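Protein YibA (Escherichia coli, PDB 1OYZ) is of unknown function, though an oxidoreductase activity is tentatively assigned, and folds into an all-helical solenoid with HEAT repeats. Local coordinates at residues D240-A245 with E268-A273; E211-L216 with L225-D230; L163-L168 with R194-E199. One frame throughout, in Å; residues are numbered along the deposited sequence.

Contact 1: residues D240-A245 with E268-A273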
loop_
_atom_site.group_PDB
_atom_site.type_symbol
_atom_site.label_atom_id
_atom_site.label_comp_id
_atom_site.label_asym_id
_atom_site.label_seq_id
_atom_site.Cartn_x
_atom_site.Cartn_y
_atom_site.Cartn_z
ATOM N N ASP A 240 -8.529 -12.643 -12.320
ATOM C CA ASP A 240 -8.532 -11.235 -12.694
ATOM C C ASP A 240 -8.418 -11.094 -14.242
ATOM O O ASP A 240 -8.986 -10.181 -14.817
ATOM C CB ASP A 240 -7.326 -10.505 -12.047
ATOM C CG ASP A 240 -7.547 -10.132 -10.555
ATOM O OD1 ASP A 240 -8.376 -9.255 -10.269
ATOM O OD2 ASP A 240 -6.871 -10.705 -9.671
ATOM N N ILE A 241 -7.677 -11.985 -14.900
ATOM C CA ILE A 241 -7.512 -11.890 -16.346
ATOM C C ILE A 241 -8.834 -12.179 -17.028
ATOM O O ILE A 241 -9.271 -11.450 -17.925
ATOM C CB ILE A 241 -6.367 -12.843 -16.836
ATOM C CG1 ILE A 241 -5.051 -12.059 -16.868
ATOM C CG2 ILE A 241 -6.643 -13.414 -18.240
ATOM C CD1 ILE A 241 -4.744 -11.336 -15.590
ATOM N N ILE A 242 -9.505 -13.213 -16.555
ATOM C CA ILE A 242 -10.792 -13.574 -17.112
ATOM C C ILE A 242 -11.749 -12.418 -16.904
ATOM O O ILE A 242 -12.490 -12.031 -17.803
ATOM C CB ILE A 242 -11.317 -14.832 -16.427
ATOM C CG1 ILE A 242 -10.260 -15.926 -16.565
ATOM C CG2 ILE A 242 -12.684 -15.235 -17.033
ATOM C CD1 ILE A 242 -10.671 -17.282 -15.953
ATOM N N GLU A 243 -11.696 -11.833 -15.720
ATOM C CA GLU A 243 -12.560 -10.715 -15.392
ATOM C C GLU A 243 -12.260 -9.473 -16.258
ATOM O O GLU A 243 -13.183 -8.759 -16.692
ATOM C CB GLU A 243 -12.386 -10.375 -13.918
ATOM C CG GLU A 243 -13.030 -9.078 -13.518
ATOM C CD GLU A 243 -14.515 -9.194 -13.496
ATOM O OE1 GLU A 243 -15.203 -8.190 -13.179
ATOM O OE2 GLU A 243 -15.001 -10.306 -13.798
ATOM N N ALA A 244 -10.971 -9.204 -16.472
ATOM C CA ALA A 244 -10.537 -8.075 -17.302
ATOM C C ALA A 244 -11.054 -8.296 -18.733
ATOM O O ALA A 244 -11.473 -7.357 -19.414
ATOM C CB ALA A 244 -9.023 -7.981 -17.310
ATOM N N ALA A 245 -11.016 -9.551 -19.167
ATOM C CA ALA A 245 -11.496 -9.898 -20.486
ATOM C C ALA A 245 -12.952 -9.432 -20.657
ATOM O O ALA A 245 -13.327 -8.913 -21.718
ATOM C CB ALA A 245 -11.357 -11.411 -20.724
ATOM N N GLU A 268 -18.215 -20.355 -14.215
ATOM C CA GLU A 268 -19.143 -19.259 -13.985
ATOM C C GLU A 268 -18.518 -17.889 -14.316
ATOM O O GLU A 268 -19.105 -17.098 -15.054
ATOM C CB GLU A 268 -19.623 -19.275 -12.529
ATOM C CG GLU A 268 -20.206 -17.957 -12.065
ATOM C CD GLU A 268 -20.512 -17.953 -10.580
ATOM O OE1 GLU A 268 -21.545 -18.547 -10.190
ATOM O OE2 GLU A 268 -19.717 -17.367 -9.797
ATOM N N ILE A 269 -17.332 -17.627 -13.771
ATOM C CA ILE A 269 -16.643 -16.356 -13.982
ATOM C C ILE A 269 -16.430 -16.094 -15.482
ATOM O O ILE A 269 -16.460 -14.956 -15.949
ATOM C CB ILE A 269 -15.294 -16.329 -13.192
ATOM C CG1 ILE A 269 -14.700 -14.912 -13.243
ATOM C CG2 ILE A 269 -14.321 -17.405 -13.724
ATOM C CD1 ILE A 269 -13.369 -14.778 -12.516
ATOM N N ILE A 270 -16.246 -17.174 -16.224
ATOM C CA ILE A 270 -16.075 -17.119 -17.664
ATOM C C ILE A 270 -17.412 -16.665 -18.283
ATOM O O ILE A 270 -17.461 -15.750 -19.125
ATOM C CB ILE A 270 -15.674 -18.527 -18.190
ATOM C CG1 ILE A 270 -14.363 -18.956 -17.529
ATOM C CG2 ILE A 270 -15.550 -18.526 -19.713
ATOM C CD1 ILE A 270 -13.890 -20.342 -17.906
ATOM N N THR A 271 -18.497 -17.286 -17.836
ATOM C CA THR A 271 -19.818 -16.951 -18.345
ATOM C C THR A 271 -20.129 -15.499 -18.066
ATOM O O THR A 271 -20.754 -14.828 -18.883
ATOM C CB THR A 271 -20.894 -17.862 -17.712
ATOM O OG1 THR A 271 -20.636 -19.217 -18.091
ATOM C CG2 THR A 271 -22.299 -17.476 -18.185
ATOM N N SER A 272 -19.674 -15.002 -16.921
ATOM C CA SER A 272 -19.912 -13.599 -16.568
ATOM C C SER A 272 -19.281 -12.670 -17.590
ATOM O O SER A 272 -19.899 -11.726 -18.066
ATOM C CB SER A 272 -19.305 -13.254 -15.204
ATOM O OG SER A 272 -19.935 -13.984 -14.172
ATOM N N ALA A 273 -18.023 -12.940 -17.890
ATOM C CA ALA A 273 -17.287 -12.131 -18.837
ATOM C C ALA A 273 -18.019 -12.217 -20.169
ATOM O O ALA A 273 -18.218 -11.203 -20.836
ATOM C CB ALA A 273 -15.856 -12.647 -18.966
HETATM O O HOH W 1 -15.818 -12.495 -15.486
#
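The carboxylate of Glu243 and the peptide carbonyl of Ile269 are the flat groups joined across this contact, and a single water links them. Water 1 donates to Glu243 OE2 at 2.9 Å and to Ile269 O at 2.6 Å. The other carboxylate oxygen, OE1, forms a salt bridge with Lys276, so both ends of the group are held. Ile269 O also accepts the helical bond from Ala273 N and therefore has two donors.

Beside this bridge the contact is apolar. With CG1 beside the backbone N (chi1 -55°), Ile242 CG2 is anti to N and lies 3.9 Å from Ile270 CA. The CD1 branch of Ile242 reaches Ile269 CG2 at 4.3 Å. One turn on, Ala273 CB sits 3.6 Å from Ile242 O. The small alanine is consistent with the close approach of the segment axes, 8.5 Å at 21°. Leu232 touches Ile242, and Leu257 covers Ala273. Helix 254-261 lies between these nearly parallel helices in the chain, as in an alpha-solenoid.

The chemistry is divided. Mostly buried aliphatic groups give close packing, while the water and the lysine hold the partly exposed glutamate. The nearby positive charge would favour its ionised form.

Contact 2: residues E211-L216 with L225-D230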
loop_
_atom_site.group_PDB
_atom_site.type_symbol
_atom_site.label_atom_id
_atom_site.label_comp_id
_atom_site.label_asym_id
_atom_site.label_seq_id
_atom_site.Cartn_x
_atom_site.Cartn_y
_atom_site.Cartn_z
ATOM N N GLU A 211 -1.842 -5.818 -12.714
ATOM C CA GLU A 211 -2.501 -4.525 -12.499
ATOM C C GLU A 211 -2.615 -3.713 -13.815
ATOM O O GLU A 211 -3.599 -2.987 -14.031
ATOM C CB GLU A 211 -1.752 -3.691 -11.436
ATOM C CG GLU A 211 -1.886 -4.211 -9.944
ATOM C CD GLU A 211 -3.271 -4.037 -9.338
ATOM O OE1 GLU A 211 -3.913 -3.026 -9.715
ATOM O OE2 GLU A 211 -3.718 -4.865 -8.454
ATOM N N ALA A 212 -1.601 -3.819 -14.679
ATOM C CA ALA A 212 -1.614 -3.106 -15.968
ATOM C C ALA A 212 -2.755 -3.671 -16.823
ATOM O O ALA A 212 -3.531 -2.930 -17.436
ATOM C CB ALA A 212 -0.263 -3.282 -16.684
ATOM N N ILE A 213 -2.859 -4.990 -16.843
ATOM C CA ILE A 213 -3.924 -5.643 -17.588
ATOM C C ILE A 213 -5.301 -5.235 -17.089
ATOM O O ILE A 213 -6.190 -4.897 -17.888
ATOM C CB ILE A 213 -3.792 -7.176 -17.507
ATOM C CG1 ILE A 213 -2.548 -7.606 -18.297
ATOM C CG2 ILE A 213 -5.060 -7.840 -18.058
ATOM C CD1 ILE A 213 -2.100 -8.994 -18.059
ATOM N N ILE A 214 -5.509 -5.242 -15.771
ATOM C CA ILE A 214 -6.844 -4.856 -15.298
ATOM C C ILE A 214 -7.030 -3.358 -15.537
ATOM O O ILE A 214 -8.109 -2.900 -15.908
ATOM C CB ILE A 214 -7.096 -5.228 -13.785
ATOM C CG1 ILE A 214 -6.857 -4.045 -12.901
ATOM C CG2 ILE A 214 -6.198 -6.372 -13.326
ATOM C CD1 ILE A 214 -8.150 -3.390 -12.532
ATOM N N GLY A 215 -5.967 -2.588 -15.341
ATOM C CA GLY A 215 -6.077 -1.159 -15.565
ATOM C C GLY A 215 -6.424 -0.825 -17.017
ATOM O O GLY A 215 -7.323 -0.010 -17.288
ATOM N N LEU A 216 -5.730 -1.454 -17.956
ATOM C CA LEU A 216 -6.007 -1.161 -19.359
ATOM C C LEU A 216 -7.383 -1.667 -19.740
ATOM O O LEU A 216 -8.109 -0.995 -20.455
ATOM C CB LEU A 216 -4.927 -1.759 -20.273
ATOM C CG LEU A 216 -3.623 -0.962 -20.160
ATOM C CD1 LEU A 216 -2.450 -1.685 -20.790
ATOM C CD2 LEU A 216 -3.828 0.388 -20.816
ATOM N N LEU A 225 -5.197 -6.257 -25.749
ATOM C CA LEU A 225 -5.646 -7.480 -26.425
ATOM C C LEU A 225 -4.673 -8.631 -26.604
ATOM O O LEU A 225 -4.947 -9.783 -26.224
ATOM C CB LEU A 225 -6.207 -7.154 -27.805
ATOM C CG LEU A 225 -7.719 -7.020 -27.905
ATOM C CD1 LEU A 225 -8.403 -8.212 -27.251
ATOM C CD2 LEU A 225 -8.132 -5.728 -27.223
ATOM N N SER A 226 -3.538 -8.340 -27.212
ATOM C CA SER A 226 -2.574 -9.405 -27.459
ATOM C C SER A 226 -2.137 -10.161 -26.191
ATOM O O SER A 226 -2.162 -11.387 -26.148
ATOM C CB SER A 226 -1.352 -8.827 -28.175
ATOM O OG SER A 226 -0.607 -9.876 -28.763
ATOM N N VAL A 227 -1.743 -9.432 -25.157
ATOM C CA VAL A 227 -1.297 -10.093 -23.931
ATOM C C VAL A 227 -2.485 -10.775 -23.272
ATOM O O VAL A 227 -2.386 -11.886 -22.764
ATOM C CB VAL A 227 -0.631 -9.070 -22.956
ATOM C CG1 VAL A 227 -1.488 -7.822 -22.885
ATOM C CG2 VAL A 227 -0.479 -9.672 -21.555
ATOM N N LEU A 228 -3.623 -10.116 -23.300
ATOM C CA LEU A 228 -4.801 -10.695 -22.694
ATOM C C LEU A 228 -5.064 -12.073 -23.334
ATOM O O LEU A 228 -5.238 -13.078 -22.632
ATOM C CB LEU A 228 -5.980 -9.745 -22.887
ATOM C CG LEU A 228 -7.173 -9.890 -21.940
ATOM C CD1 LEU A 228 -6.696 -10.015 -20.492
ATOM C CD2 LEU A 228 -8.091 -8.698 -22.111
ATOM N N CYS A 229 -5.064 -12.112 -24.667
ATOM C CA CYS A 229 -5.262 -13.361 -25.406
ATOM C C CYS A 229 -4.282 -14.437 -24.924
ATOM O O CYS A 229 -4.676 -15.588 -24.677
ATOM C CB CYS A 229 -5.052 -13.130 -26.912
ATOM S SG CYS A 229 -4.959 -14.650 -27.913
ATOM N N ASP A 230 -3.009 -14.078 -24.778
ATOM C CA ASP A 230 -2.030 -15.061 -24.333
ATOM C C ASP A 230 -2.309 -15.624 -22.941
ATOM O O ASP A 230 -2.105 -16.809 -22.698
ATOM C CB ASP A 230 -0.623 -14.476 -24.311
ATOM C CG ASP A 230 -0.137 -14.072 -25.679
ATOM O OD1 ASP A 230 0.910 -13.387 -25.737
ATOM O OD2 ASP A 230 -0.793 -14.439 -26.680
#
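Ile213 meets Val227 and Leu228 with two different methyl branches. Its CG2 lies 3.7 Å from Leu228 CD1. Its CD1 lies 3.9 Å from Val227 CG2. One isoleucine of helix 206-218 therefore serves two successive residues of helix 225-232. The side chains cross obliquely in both pairs. Each meeting is closest between single methyl groups.

The torsions explain this division. Ile213 has CG1 anti to the carbonyl carbon (chi1 -69°), and its outer bond is extended, which carries CD1 out to Val227. CG2 stays close to the backbone. Leu228 has to reach for it: its CA-CB bond does not aim at the other helix, but its CG, roughly anti to the backbone N (chi1 -159°), brings CD1 across. Val227 aims more directly and offers CG2. The nearest CA atoms, of Ile213 and Leu228, are 7.2 Å apart, and side chains bridge the gap.

Leu201 forms part of the next shell and touches both Ile213 and Val227. Helix 239-248 adds more apolar surface: Ala244 touches Ile213, while Ile241 and Leu248 touch Leu228. Ser217 OG is hydrogen-bonded to the carbonyl oxygen of Ile213. The contact thus joins two consecutive helices of the solenoid, with the next one packed against both.

The interface between these two segments is small, 120 Å², and purely aliphatic. Its cohesion comes from dispersion and the hydrophobic effect, with no charge or hydrogen bond to fix direction. The fit rests on shape, shared with Leu201 and helix 239-248.

Contact 3: residues L163-L168 with R194-E199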
loop_
_atom_site.group_PDB
_atom_site.type_symbol
_atom_site.label_atom_id
_atom_site.label_comp_id
_atom_site.label_asym_id
_atom_site.label_seq_id
_atom_site.Cartn_x
_atom_site.Cartn_y
_atom_site.Cartn_z
ATOM N N LEU A 163 3.057 12.294 -9.313
ATOM C CA LEU A 163 3.940 11.527 -8.432
ATOM C C LEU A 163 3.728 10.048 -8.752
ATOM O O LEU A 163 4.671 9.299 -8.973
ATOM C CB LEU A 163 3.604 11.819 -6.968
ATOM C CG LEU A 163 3.666 13.290 -6.515
ATOM C CD1 LEU A 163 3.530 13.293 -4.993
ATOM C CD2 LEU A 163 4.995 13.995 -6.928
ATOM N N LEU A 164 2.460 9.664 -8.763
ATOM C CA LEU A 164 2.019 8.322 -9.097
ATOM C C LEU A 164 2.671 7.852 -10.403
ATOM O O LEU A 164 3.249 6.761 -10.476
ATOM C CB LEU A 164 0.495 8.327 -9.234
ATOM C CG LEU A 164 -0.285 7.590 -8.136
ATOM C CD1 LEU A 164 0.578 7.386 -6.910
ATOM C CD2 LEU A 164 -1.554 8.364 -7.804
ATOM N N ILE A 165 2.612 8.697 -11.428
ATOM C CA ILE A 165 3.201 8.358 -12.705
ATOM C C ILE A 165 4.685 8.098 -12.552
ATOM O O ILE A 165 5.195 7.105 -13.071
ATOM C CB ILE A 165 2.935 9.486 -13.736
ATOM C CG1 ILE A 165 1.445 9.534 -14.053
ATOM C CG2 ILE A 165 3.729 9.254 -15.016
ATOM C CD1 ILE A 165 1.057 10.617 -15.042
ATOM N N ASN A 166 5.399 8.958 -11.825
ATOM C CA ASN A 166 6.833 8.707 -11.674
ATOM C C ASN A 166 7.085 7.394 -10.915
ATOM O O ASN A 166 8.045 6.692 -11.212
ATOM C CB ASN A 166 7.526 9.876 -10.961
ATOM C CG ASN A 166 8.958 10.096 -11.454
ATOM O OD1 ASN A 166 9.179 10.390 -12.624
ATOM N ND2 ASN A 166 9.933 9.934 -10.563
ATOM N N LEU A 167 6.221 7.055 -9.958
ATOM C CA LEU A 167 6.383 5.812 -9.195
ATOM C C LEU A 167 6.103 4.587 -10.075
ATOM O O LEU A 167 6.598 3.493 -9.817
ATOM C CB LEU A 167 5.474 5.809 -7.948
ATOM C CG LEU A 167 5.858 6.875 -6.893
ATOM C CD1 LEU A 167 4.811 6.983 -5.783
ATOM C CD2 LEU A 167 7.223 6.529 -6.295
ATOM N N LEU A 168 5.283 4.763 -11.102
ATOM C CA LEU A 168 5.028 3.654 -11.999
ATOM C C LEU A 168 6.356 3.306 -12.669
ATOM O O LEU A 168 6.581 2.158 -13.061
ATOM C CB LEU A 168 4.027 4.044 -13.080
ATOM C CG LEU A 168 2.581 4.244 -12.652
ATOM C CD1 LEU A 168 1.770 4.814 -13.835
ATOM C CD2 LEU A 168 2.004 2.915 -12.187
ATOM N N ARG A 194 -2.171 5.481 -19.332
ATOM C CA ARG A 194 -2.405 4.388 -20.246
ATOM C C ARG A 194 -1.097 3.937 -20.873
ATOM O O ARG A 194 -0.774 2.741 -20.871
ATOM C CB ARG A 194 -3.408 4.792 -21.302
ATOM C CG ARG A 194 -4.783 4.697 -20.773
ATOM C CD ARG A 194 -5.771 5.010 -21.820
ATOM N NE ARG A 194 -7.070 5.255 -21.223
ATOM C CZ ARG A 194 -8.204 5.260 -21.904
ATOM N NH1 ARG A 194 -8.187 5.021 -23.213
ATOM N NH2 ARG A 194 -9.347 5.500 -21.277
ATOM N N ASP A 195 -0.310 4.886 -21.376
ATOM C CA ASP A 195 0.951 4.502 -21.991
ATOM C C ASP A 195 1.853 3.801 -20.978
ATOM O O ASP A 195 2.555 2.849 -21.331
ATOM C CB ASP A 195 1.661 5.723 -22.627
ATOM C CG ASP A 195 0.813 6.392 -23.729
ATOM O OD1 ASP A 195 0.021 5.681 -24.380
ATOM O OD2 ASP A 195 0.940 7.626 -23.950
ATOM N N CYS A 196 1.849 4.230 -19.716
ATOM C CA CYS A 196 2.720 3.526 -18.765
ATOM C C CYS A 196 2.178 2.117 -18.555
ATOM O O CYS A 196 2.958 1.187 -18.436
ATOM C CB CYS A 196 2.825 4.261 -17.420
ATOM S SG CYS A 196 3.827 5.806 -17.484
ATOM N N PHE A 197 0.853 1.956 -18.528
ATOM C CA PHE A 197 0.313 0.626 -18.354
ATOM C C PHE A 197 0.683 -0.283 -19.547
ATOM O O PHE A 197 1.101 -1.427 -19.327
ATOM C CB PHE A 197 -1.204 0.684 -18.141
ATOM C CG PHE A 197 -1.608 1.035 -16.725
ATOM C CD1 PHE A 197 -0.661 1.441 -15.793
ATOM C CD2 PHE A 197 -2.924 0.951 -16.331
ATOM C CE1 PHE A 197 -1.021 1.753 -14.477
ATOM C CE2 PHE A 197 -3.306 1.264 -15.015
ATOM C CZ PHE A 197 -2.351 1.665 -14.082
ATOM N N VAL A 198 0.560 0.217 -20.786
ATOM C CA VAL A 198 0.906 -0.591 -21.971
ATOM C C VAL A 198 2.348 -1.107 -21.813
ATOM O O VAL A 198 2.631 -2.286 -22.022
ATOM C CB VAL A 198 0.757 0.258 -23.299
ATOM C CG1 VAL A 198 1.372 -0.480 -24.485
ATOM C CG2 VAL A 198 -0.722 0.562 -23.572
ATOM N N GLU A 199 3.250 -0.229 -21.374
ATOM C CA GLU A 199 4.636 -0.626 -21.185
ATOM C C GLU A 199 4.753 -1.651 -20.088
ATOM O O GLU A 199 5.605 -2.542 -20.137
ATOM C CB GLU A 199 5.508 0.582 -20.821
ATOM C CG GLU A 199 5.509 1.658 -21.897
ATOM C CD GLU A 199 6.006 1.122 -23.238
ATOM O OE1 GLU A 199 5.673 1.710 -24.294
ATOM O OE2 GLU A 199 6.740 0.107 -23.227
#
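Leu168 packs its two methyl groups against Cys196 and Phe197, and this is the tight part of the contact. CD1 lies 3.8 Å from Cys196 CB. CD2 comes to the edge of the Phe197 ring, in its plane, 4.0 Å from CE1. The leucine therefore meets the rim of the ring and does not stack on a face. Leu168 CD1, 4.2 Å from Phe197 CE1, stands off the plane to one side. Phe197 has CG anti to the carbonyl carbon (chi1 -80°), which swings the ring toward Leu168 although its CB starts out across the direction of the other helix.

The looser side begins one turn earlier, at Ile165. Its CG2 stands 4.2 Å from Cys196 SG, and little surface is buried by it here. Both residues are partly exposed, whereas Leu168 and Phe197 are buried. The wide spacing, 10.5 Å between the axes of the two segments, leaves the joining to side chains.

The two segments run almost parallel, at 15°. Helix 173-186 comes between them in the chain and touches both sides: Ile183 packs on Leu168, and Asn184 on Phe197. Met200 of helix 191-200 also touches Leu168. Helix 206-218 follows: Leu216 packs near Phe197 CB and Gly215 CA near its ring, so Phe197 touches helices 161-168, 173-186 and 206-218.

In the fold
The three contacts follow one another along the chain in the order 3, 2, 1, each closing before the next opens. The centres of contacts 3 and 2 are about 15 Å apart. There, consecutive helices 191-200 and 206-218 touch. The centres of contacts 2 and 1 are about 13 Å apart, and helices 225-232 and 239-248 follow each other and touch. Contacts 3 and 1 do not touch; their centres are about 25 Å apart. Contact 2 is the middle link, touching both of the others. Such serial, neighbour-to-neighbour packing is that of an alpha-solenoid, consistent with the HEAT repeats recognised around segment 163-168.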